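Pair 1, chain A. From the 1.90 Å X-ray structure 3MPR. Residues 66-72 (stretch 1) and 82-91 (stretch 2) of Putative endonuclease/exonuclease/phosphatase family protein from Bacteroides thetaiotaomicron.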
# COMPACT_ATOMS: atom_id res chain seq x y z
N GLY A 66 -18.77 7.90 -2.79
CA GLY A 66 -18.39 7.70 -4.17
C GLY A 66 -18.41 6.25 -4.63
O GLY A 66 -18.20 5.99 -5.81
N TYR A 67 -18.64 5.32 -3.71
CA TYR A 67 -18.78 3.91 -4.06
C TYR A 67 -20.24 3.45 -3.98
O TYR A 67 -21.00 3.93 -3.15
CB TYR A 67 -17.96 3.03 -3.11
CG TYR A 67 -16.46 3.06 -3.37
CD1 TYR A 67 -15.83 2.05 -4.09
CD2 TYR A 67 -15.67 4.10 -2.86
CE1 TYR A 67 -14.44 2.10 -4.33
CE2 TYR A 67 -14.30 4.14 -3.08
CZ TYR A 67 -13.69 3.14 -3.82
OH TYR A 67 -12.33 3.20 -4.03
N ASP A 68 -20.63 2.53 -4.86
CA ASP A 68 -21.86 1.79 -4.63
C ASP A 68 -21.52 0.31 -4.59
O ASP A 68 -20.37 -0.07 -4.83
CB ASP A 68 -22.88 2.05 -5.74
CG ASP A 68 -24.32 2.01 -5.24
OD1 ASP A 68 -24.62 1.28 -4.25
OD2 ASP A 68 -25.16 2.71 -5.84
N TYR A 69 -22.50 -0.54 -4.30
CA TYR A 69 -22.28 -1.98 -4.38
C TYR A 69 -23.43 -2.68 -5.08
O TYR A 69 -24.54 -2.15 -5.16
CB TYR A 69 -22.04 -2.58 -2.99
CG TYR A 69 -23.24 -2.46 -2.05
CD1 TYR A 69 -23.34 -1.41 -1.15
CD2 TYR A 69 -24.26 -3.40 -2.09
CE1 TYR A 69 -24.43 -1.30 -0.30
CE2 TYR A 69 -25.36 -3.30 -1.24
CZ TYR A 69 -25.44 -2.25 -0.35
OH TYR A 69 -26.52 -2.14 0.48
N ILE A 70 -23.17 -3.88 -5.58
CA ILE A 70 -24.20 -4.74 -6.12
C ILE A 70 -24.02 -6.12 -5.51
O ILE A 70 -22.94 -6.44 -5.02
CB ILE A 70 -24.10 -4.85 -7.64
CG1 ILE A 70 -22.70 -5.30 -8.05
CG2 ILE A 70 -24.43 -3.51 -8.31
CD1 ILE A 70 -22.54 -5.50 -9.55
N GLY A 71 -25.08 -6.92 -5.52
CA GLY A 71 -25.00 -8.28 -5.03
C GLY A 71 -26.03 -8.54 -3.95
O GLY A 71 -26.19 -7.73 -3.05
N VAL A 72 -26.72 -9.67 -4.04
CA VAL A 72 -27.80 -9.98 -3.10
C VAL A 72 -27.40 -10.99 -2.04
O VAL A 72 -26.37 -11.64 -2.14
CB VAL A 72 -29.06 -10.49 -3.83
CG1 VAL A 72 -29.49 -9.52 -4.92
CG2 VAL A 72 -28.81 -11.89 -4.40
N GLU A 82 -24.99 -13.83 4.12
CA GLU A 82 -23.77 -13.18 3.66
C GLU A 82 -23.88 -12.86 2.17
O GLU A 82 -24.64 -13.50 1.46
CB GLU A 82 -22.58 -14.10 3.88
CG GLU A 82 -22.38 -14.46 5.35
CD GLU A 82 -21.10 -15.22 5.58
OE1 GLU A 82 -20.36 -15.48 4.60
OE2 GLU A 82 -20.83 -15.57 6.75
N HIS A 83 -23.13 -11.85 1.74
CA HIS A 83 -23.11 -11.44 0.34
C HIS A 83 -21.75 -11.70 -0.28
O HIS A 83 -20.73 -11.82 0.43
CB HIS A 83 -23.39 -9.94 0.20
CG HIS A 83 -24.77 -9.52 0.64
ND1 HIS A 83 -25.20 -9.60 1.94
CD2 HIS A 83 -25.80 -8.97 -0.06
CE1 HIS A 83 -26.44 -9.15 2.03
NE2 HIS A 83 -26.82 -8.75 0.83
N SER A 84 -21.73 -11.78 -1.60
CA SER A 84 -20.52 -11.65 -2.40
C SER A 84 -20.58 -10.29 -3.08
O SER A 84 -20.49 -10.18 -4.31
CB SER A 84 -20.45 -12.77 -3.44
OG SER A 84 -20.32 -14.03 -2.79
N ALA A 85 -20.74 -9.23 -2.29
CA ALA A 85 -21.01 -7.92 -2.86
C ALA A 85 -19.80 -7.34 -3.58
O ALA A 85 -18.67 -7.47 -3.12
CB ALA A 85 -21.49 -6.97 -1.79
N ILE A 86 -20.05 -6.68 -4.71
CA ILE A 86 -19.00 -5.98 -5.48
C ILE A 86 -19.16 -4.47 -5.29
O ILE A 86 -20.25 -3.93 -5.51
CB ILE A 86 -19.08 -6.34 -6.98
CG1 ILE A 86 -18.84 -7.85 -7.18
CG2 ILE A 86 -18.09 -5.52 -7.82
CD1 ILE A 86 -19.36 -8.39 -8.53
N PHE A 87 -18.10 -3.80 -4.85
CA PHE A 87 -18.09 -2.35 -4.69
C PHE A 87 -17.35 -1.72 -5.86
O PHE A 87 -16.38 -2.29 -6.36
CB PHE A 87 -17.38 -1.95 -3.37
CG PHE A 87 -18.21 -2.15 -2.13
CD1 PHE A 87 -18.39 -3.41 -1.58
CD2 PHE A 87 -18.78 -1.06 -1.49
CE1 PHE A 87 -19.14 -3.59 -0.45
CE2 PHE A 87 -19.53 -1.23 -0.35
CZ PHE A 87 -19.71 -2.50 0.18
N TYR A 88 -17.79 -0.54 -6.29
CA TYR A 88 -17.13 0.12 -7.41
C TYR A 88 -17.29 1.63 -7.29
O TYR A 88 -18.22 2.11 -6.64
CB TYR A 88 -17.68 -0.38 -8.74
CG TYR A 88 -19.13 -0.03 -8.94
CD1 TYR A 88 -20.12 -0.74 -8.29
CD2 TYR A 88 -19.51 1.04 -9.74
CE1 TYR A 88 -21.47 -0.42 -8.45
CE2 TYR A 88 -20.84 1.37 -9.91
CZ TYR A 88 -21.81 0.63 -9.25
OH TYR A 88 -23.15 0.94 -9.39
N ARG A 89 -16.38 2.38 -7.91
CA ARG A 89 -16.46 3.84 -7.91
C ARG A 89 -17.49 4.29 -8.92
O ARG A 89 -17.35 3.99 -10.11
CB ARG A 89 -15.11 4.45 -8.29
CG ARG A 89 -14.08 4.36 -7.19
CD ARG A 89 -12.92 5.27 -7.48
NE ARG A 89 -13.34 6.67 -7.56
CZ ARG A 89 -12.49 7.69 -7.50
NH1 ARG A 89 -11.19 7.46 -7.35
NH2 ARG A 89 -12.93 8.94 -7.59
N THR A 90 -18.51 5.01 -8.48
CA THR A 90 -19.59 5.36 -9.40
C THR A 90 -19.12 6.39 -10.43
O THR A 90 -19.67 6.49 -11.53
CB THR A 90 -20.86 5.85 -8.68
OG1 THR A 90 -20.56 7.00 -7.89
CG2 THR A 90 -21.44 4.76 -7.79
N ASP A 91 -18.10 7.17 -10.08
CA ASP A 91 -17.59 8.15 -11.03
C ASP A 91 -16.74 7.52 -12.13
O ASP A 91 -16.41 8.19 -13.12
CB ASP A 91 -16.83 9.30 -10.33
CG ASP A 91 -15.49 8.87 -9.72
OD1 ASP A 91 -15.16 7.67 -9.72
OD2 ASP A 91 -14.77 9.76 -9.21
O HOH W 1 -17.23 7.90 -7.42
O HOH W 2 -23.86 -10.99 -3.14

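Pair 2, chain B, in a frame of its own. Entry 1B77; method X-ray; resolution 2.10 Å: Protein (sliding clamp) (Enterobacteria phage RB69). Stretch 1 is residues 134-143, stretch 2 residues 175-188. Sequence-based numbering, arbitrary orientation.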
# COMPACT_ATOMS: atom_id res chain seq x y z
N GLN B 134 6.87 15.82 -13.63
CA GLN B 134 6.87 15.16 -14.93
C GLN B 134 8.14 15.45 -15.71
O GLN B 134 8.09 15.76 -16.91
CB GLN B 134 5.66 15.57 -15.77
CG GLN B 134 4.31 15.29 -15.14
CD GLN B 134 3.84 16.43 -14.29
OE1 GLN B 134 3.67 17.55 -14.78
NE2 GLN B 134 3.65 16.17 -13.00
N ILE B 135 9.28 15.38 -15.04
CA ILE B 135 10.55 15.61 -15.71
C ILE B 135 10.91 14.27 -16.36
O ILE B 135 11.14 13.29 -15.66
CB ILE B 135 11.66 16.02 -14.72
CG1 ILE B 135 11.30 17.37 -14.08
CG2 ILE B 135 13.00 16.11 -15.45
CD1 ILE B 135 12.31 17.89 -13.08
N ASP B 136 10.92 14.24 -17.69
CA ASP B 136 11.24 13.02 -18.41
C ASP B 136 12.63 13.06 -19.04
O ASP B 136 13.08 12.07 -19.63
CB ASP B 136 10.19 12.77 -19.49
CG ASP B 136 10.13 13.89 -20.52
OD1 ASP B 136 10.75 14.95 -20.29
OD2 ASP B 136 9.45 13.72 -21.56
N THR B 137 13.31 14.19 -18.91
CA THR B 137 14.64 14.33 -19.49
C THR B 137 15.46 15.37 -18.74
O THR B 137 14.94 16.41 -18.33
CB THR B 137 14.56 14.77 -20.96
OG1 THR B 137 14.07 16.12 -21.01
CG2 THR B 137 13.61 13.89 -21.75
N ILE B 138 16.74 15.08 -18.55
CA ILE B 138 17.63 16.01 -17.88
C ILE B 138 18.78 16.34 -18.82
O ILE B 138 19.06 15.59 -19.76
CB ILE B 138 18.23 15.42 -16.58
CG1 ILE B 138 19.09 14.21 -16.91
CG2 ILE B 138 17.12 15.04 -15.62
CD1 ILE B 138 19.90 13.70 -15.74
N ALA B 139 19.43 17.46 -18.57
CA ALA B 139 20.57 17.89 -19.37
C ALA B 139 21.70 18.32 -18.45
O ALA B 139 21.51 19.16 -17.57
CB ALA B 139 20.17 19.04 -20.29
N ILE B 140 22.87 17.74 -18.64
CA ILE B 140 24.04 18.09 -17.83
C ILE B 140 24.85 19.05 -18.68
O ILE B 140 25.33 18.70 -19.76
CB ILE B 140 24.85 16.83 -17.47
CG1 ILE B 140 23.93 15.80 -16.81
CG2 ILE B 140 25.98 17.18 -16.52
CD1 ILE B 140 24.53 14.43 -16.61
N THR B 141 24.99 20.28 -18.20
CA THR B 141 25.70 21.30 -18.96
C THR B 141 26.64 22.19 -18.14
O THR B 141 26.58 22.22 -16.91
CB THR B 141 24.68 22.20 -19.68
OG1 THR B 141 25.36 23.03 -20.63
CG2 THR B 141 23.94 23.07 -18.68
N ASN B 142 27.51 22.91 -18.85
CA ASN B 142 28.45 23.81 -18.20
C ASN B 142 27.80 25.18 -18.12
O ASN B 142 27.34 25.73 -19.12
CB ASN B 142 29.77 23.90 -18.99
CG ASN B 142 29.58 24.43 -20.40
OD1 ASN B 142 28.84 23.86 -21.20
ND2 ASN B 142 30.26 25.53 -20.72
N LYS B 143 27.76 25.74 -16.91
CA LYS B 143 27.14 27.03 -16.70
C LYS B 143 27.78 27.80 -15.55
O LYS B 143 27.96 27.26 -14.46
CB LYS B 143 25.65 26.85 -16.42
CG LYS B 143 24.92 28.14 -16.11
CD LYS B 143 23.50 27.88 -15.66
CE LYS B 143 22.73 29.19 -15.55
NZ LYS B 143 22.72 29.93 -16.85
N SER B 175 37.61 24.49 -20.68
CA SER B 175 37.51 25.25 -21.91
C SER B 175 36.30 24.89 -22.77
O SER B 175 35.69 25.76 -23.39
CB SER B 175 38.82 25.04 -22.69
OG SER B 175 38.61 25.09 -24.09
N ASN B 176 35.95 23.61 -22.82
CA ASN B 176 34.83 23.13 -23.64
C ASN B 176 33.43 23.51 -23.16
O ASN B 176 33.25 23.98 -22.03
CB ASN B 176 34.91 21.61 -23.77
CG ASN B 176 36.10 21.17 -24.58
OD1 ASN B 176 36.06 21.21 -25.82
ND2 ASN B 176 37.17 20.77 -23.91
N ASN B 177 32.45 23.31 -24.04
CA ASN B 177 31.02 23.58 -23.78
C ASN B 177 30.25 22.30 -24.10
O ASN B 177 30.68 21.51 -24.95
CB ASN B 177 30.52 24.72 -24.68
CG ASN B 177 31.28 26.00 -24.45
OD1 ASN B 177 31.11 26.67 -23.44
ND2 ASN B 177 32.14 26.35 -25.41
N PHE B 178 29.12 22.08 -23.44
CA PHE B 178 28.36 20.86 -23.68
C PHE B 178 26.99 20.88 -23.02
O PHE B 178 26.76 21.57 -22.03
CB PHE B 178 29.15 19.65 -23.16
CG PHE B 178 29.64 19.81 -21.74
CD1 PHE B 178 28.77 19.63 -20.67
CD2 PHE B 178 30.95 20.21 -21.48
CE1 PHE B 178 29.19 19.84 -19.35
CE2 PHE B 178 31.38 20.42 -20.17
CZ PHE B 178 30.50 20.23 -19.11
N ASN B 179 26.07 20.12 -23.61
CA ASN B 179 24.71 19.98 -23.11
C ASN B 179 24.30 18.54 -23.38
O ASN B 179 23.65 18.23 -24.39
CB ASN B 179 23.77 20.95 -23.84
CG ASN B 179 22.38 21.00 -23.22
OD1 ASN B 179 21.49 20.24 -23.59
ND2 ASN B 179 22.21 21.88 -22.24
N PHE B 180 24.72 17.65 -22.48
CA PHE B 180 24.42 16.22 -22.61
C PHE B 180 23.01 15.93 -22.12
O PHE B 180 22.68 16.20 -20.97
CB PHE B 180 25.44 15.38 -21.84
CG PHE B 180 26.86 15.55 -22.30
CD1 PHE B 180 27.30 14.98 -23.49
CD2 PHE B 180 27.77 16.29 -21.54
CE1 PHE B 180 28.63 15.13 -23.92
CE2 PHE B 180 29.09 16.44 -21.96
CZ PHE B 180 29.52 15.86 -23.15
N VAL B 181 22.20 15.35 -23.00
CA VAL B 181 20.81 15.03 -22.69
C VAL B 181 20.59 13.56 -22.33
O VAL B 181 21.01 12.66 -23.05
CB VAL B 181 19.91 15.38 -23.88
CG1 VAL B 181 18.45 15.12 -23.53
CG2 VAL B 181 20.13 16.83 -24.27
N ILE B 182 19.90 13.33 -21.21
CA ILE B 182 19.62 11.98 -20.75
C ILE B 182 18.13 11.72 -20.53
O ILE B 182 17.44 12.53 -19.91
CB ILE B 182 20.38 11.67 -19.44
CG1 ILE B 182 21.88 11.60 -19.72
CG2 ILE B 182 19.88 10.36 -18.83
CD1 ILE B 182 22.73 11.41 -18.48
N ASN B 183 17.63 10.61 -21.05
CA ASN B 183 16.24 10.24 -20.88
C ASN B 183 16.12 9.74 -19.44
O ASN B 183 16.71 8.73 -19.07
CB ASN B 183 15.85 9.12 -21.86
CG ASN B 183 14.46 8.55 -21.60
OD1 ASN B 183 13.58 9.23 -21.07
ND2 ASN B 183 14.26 7.29 -21.99
N MET B 184 15.36 10.47 -18.63
CA MET B 184 15.22 10.11 -17.23
C MET B 184 14.78 8.67 -16.99
O MET B 184 15.02 8.11 -15.92
CB MET B 184 14.25 11.05 -16.53
CG MET B 184 14.43 11.05 -15.03
SD MET B 184 15.70 12.20 -14.42
CE MET B 184 17.13 11.68 -15.26
N ALA B 185 14.14 8.07 -17.98
CA ALA B 185 13.67 6.70 -17.84
C ALA B 185 14.82 5.70 -17.76
O ALA B 185 14.61 4.54 -17.40
CB ALA B 185 12.74 6.34 -18.99
N ASN B 186 16.02 6.14 -18.12
CA ASN B 186 17.17 5.25 -18.08
C ASN B 186 18.01 5.40 -16.81
O ASN B 186 19.00 4.70 -16.64
CB ASN B 186 18.07 5.49 -19.30
CG ASN B 186 17.30 5.42 -20.59
OD1 ASN B 186 16.58 4.45 -20.84
ND2 ASN B 186 17.46 6.43 -21.44
N MET B 187 17.60 6.30 -15.93
CA MET B 187 18.33 6.55 -14.68
C MET B 187 17.95 5.58 -13.56
O MET B 187 17.52 6.01 -12.49
CB MET B 187 18.10 7.99 -14.21
CG MET B 187 18.70 9.04 -15.13
SD MET B 187 20.50 9.05 -15.13
CE MET B 187 20.82 9.88 -13.57
N LYS B 188 18.10 4.29 -13.82
CA LYS B 188 17.77 3.24 -12.85
C LYS B 188 18.94 3.08 -11.88
O LYS B 188 19.35 1.96 -11.57
CB LYS B 188 17.54 1.91 -13.58
CG LYS B 188 16.60 1.98 -14.78
CD LYS B 188 15.15 2.14 -14.37
CE LYS B 188 14.26 2.31 -15.59
NZ LYS B 188 14.38 1.18 -16.55

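An antiparallel pair of strands fixes the positions of its backbone atoms closely but leaves the choice of side chains remarkably free. Pairs 1 and 2 illustrate the principle. Fourteen central residues superpose with an RMSD of 0.7 Å over N, CA and C, the strand axes approach to 4.6 and 4.5 Å, and their N-to-C directions lie 149° and 160° apart. The buried areas, 740 and 766 Å², are also similar.

The backbone ladder is the common element. In pair 1, D68(A) faces Y88(A) and I70(A) faces I86(A) as hydrogen-bonded pairs; the matching couples in pair 2 are I138(B) with I182(B) and I140(B) with F180(B). Each couple exchanges two N-H...O bonds, as in I70(A) N to I86(A) O at 2.9 Å and I140(B) N to F180(B) O at 2.8 Å. One rung further along, T90(A) N donates to G66(A) O at 2.9 Å, and at the matching positions M184(B) N donates to D136(B) O at 3.0 Å. These bonds use only peptide N-H and C=O groups, and so the same pattern appears here with different side chains. CA-H...O contacts recur too: CA of Y69(A) is 3.0 Å from O of I86(A), and CA of A139(B) is 3.1 Å from O of F180(B).

On the face carrying Y67(A), Y69(A), F87(A) and R89(A), pair 1 packs aromatic rings. The CB of Y69(A) sits 3.7 Å from the centroid of the F87(A) ring, almost on its normal, while CG of R89(A) lies over a face of the Y67(A) ring, 3.9 Å from its centroid. The arginine's aliphatic portion thus covers a ring while its guanidinium group forms a salt bridge, NH2 of R89(A) to OD2 of D91(A) at 2.6 Å. Pair 2 places T137(B), A139(B), V181(B) and N183(B) at these four positions. No aromatic ring occupies them, and CB of A139(B) lies 3.8 Å from OD1 of N179(B).

The other face has one nearly conserved position and one sharp difference. I70(A) and I140(B) have side-chain centres only 0.4 Å apart after superposition, although chi1 is p in the first and m in the second. Beside them, D68(A) matches I138(B). The aspartate turns OD1 back to its own strand, accepting from Y69(A) N at 2.8 Å, whereas the isoleucine makes apolar contacts, with CG1 3.8 Å from CB of I182(B) and CG2 3.4 Å from CE of M184(B).

The far end shows the widest divergence. G71(A) adopts phi/psi of 125/134, where a CB would jam against the preceding carbonyl and come within 3.1 Å of CA of A85(A). Just beyond the strands, water 2 bridges the two stretches, donating to V72(A) O at 2.8 Å and accepting from S84(A) N at 2.7 Å. In pair 2, T141(B) takes the glycine's place, 1.4 Å away in CA, and its OG1 donates to F178(B) O in a very short 2.5 Å bond. N142(B), matched to V72(A), accepts from F178(B) N through OD1 at 2.9 Å. At this same end, a water between backbone groups links the stretches of pair 1, while polar side chains of T141(B) and N142(B) bond to the backbone of F178(B) in pair 2.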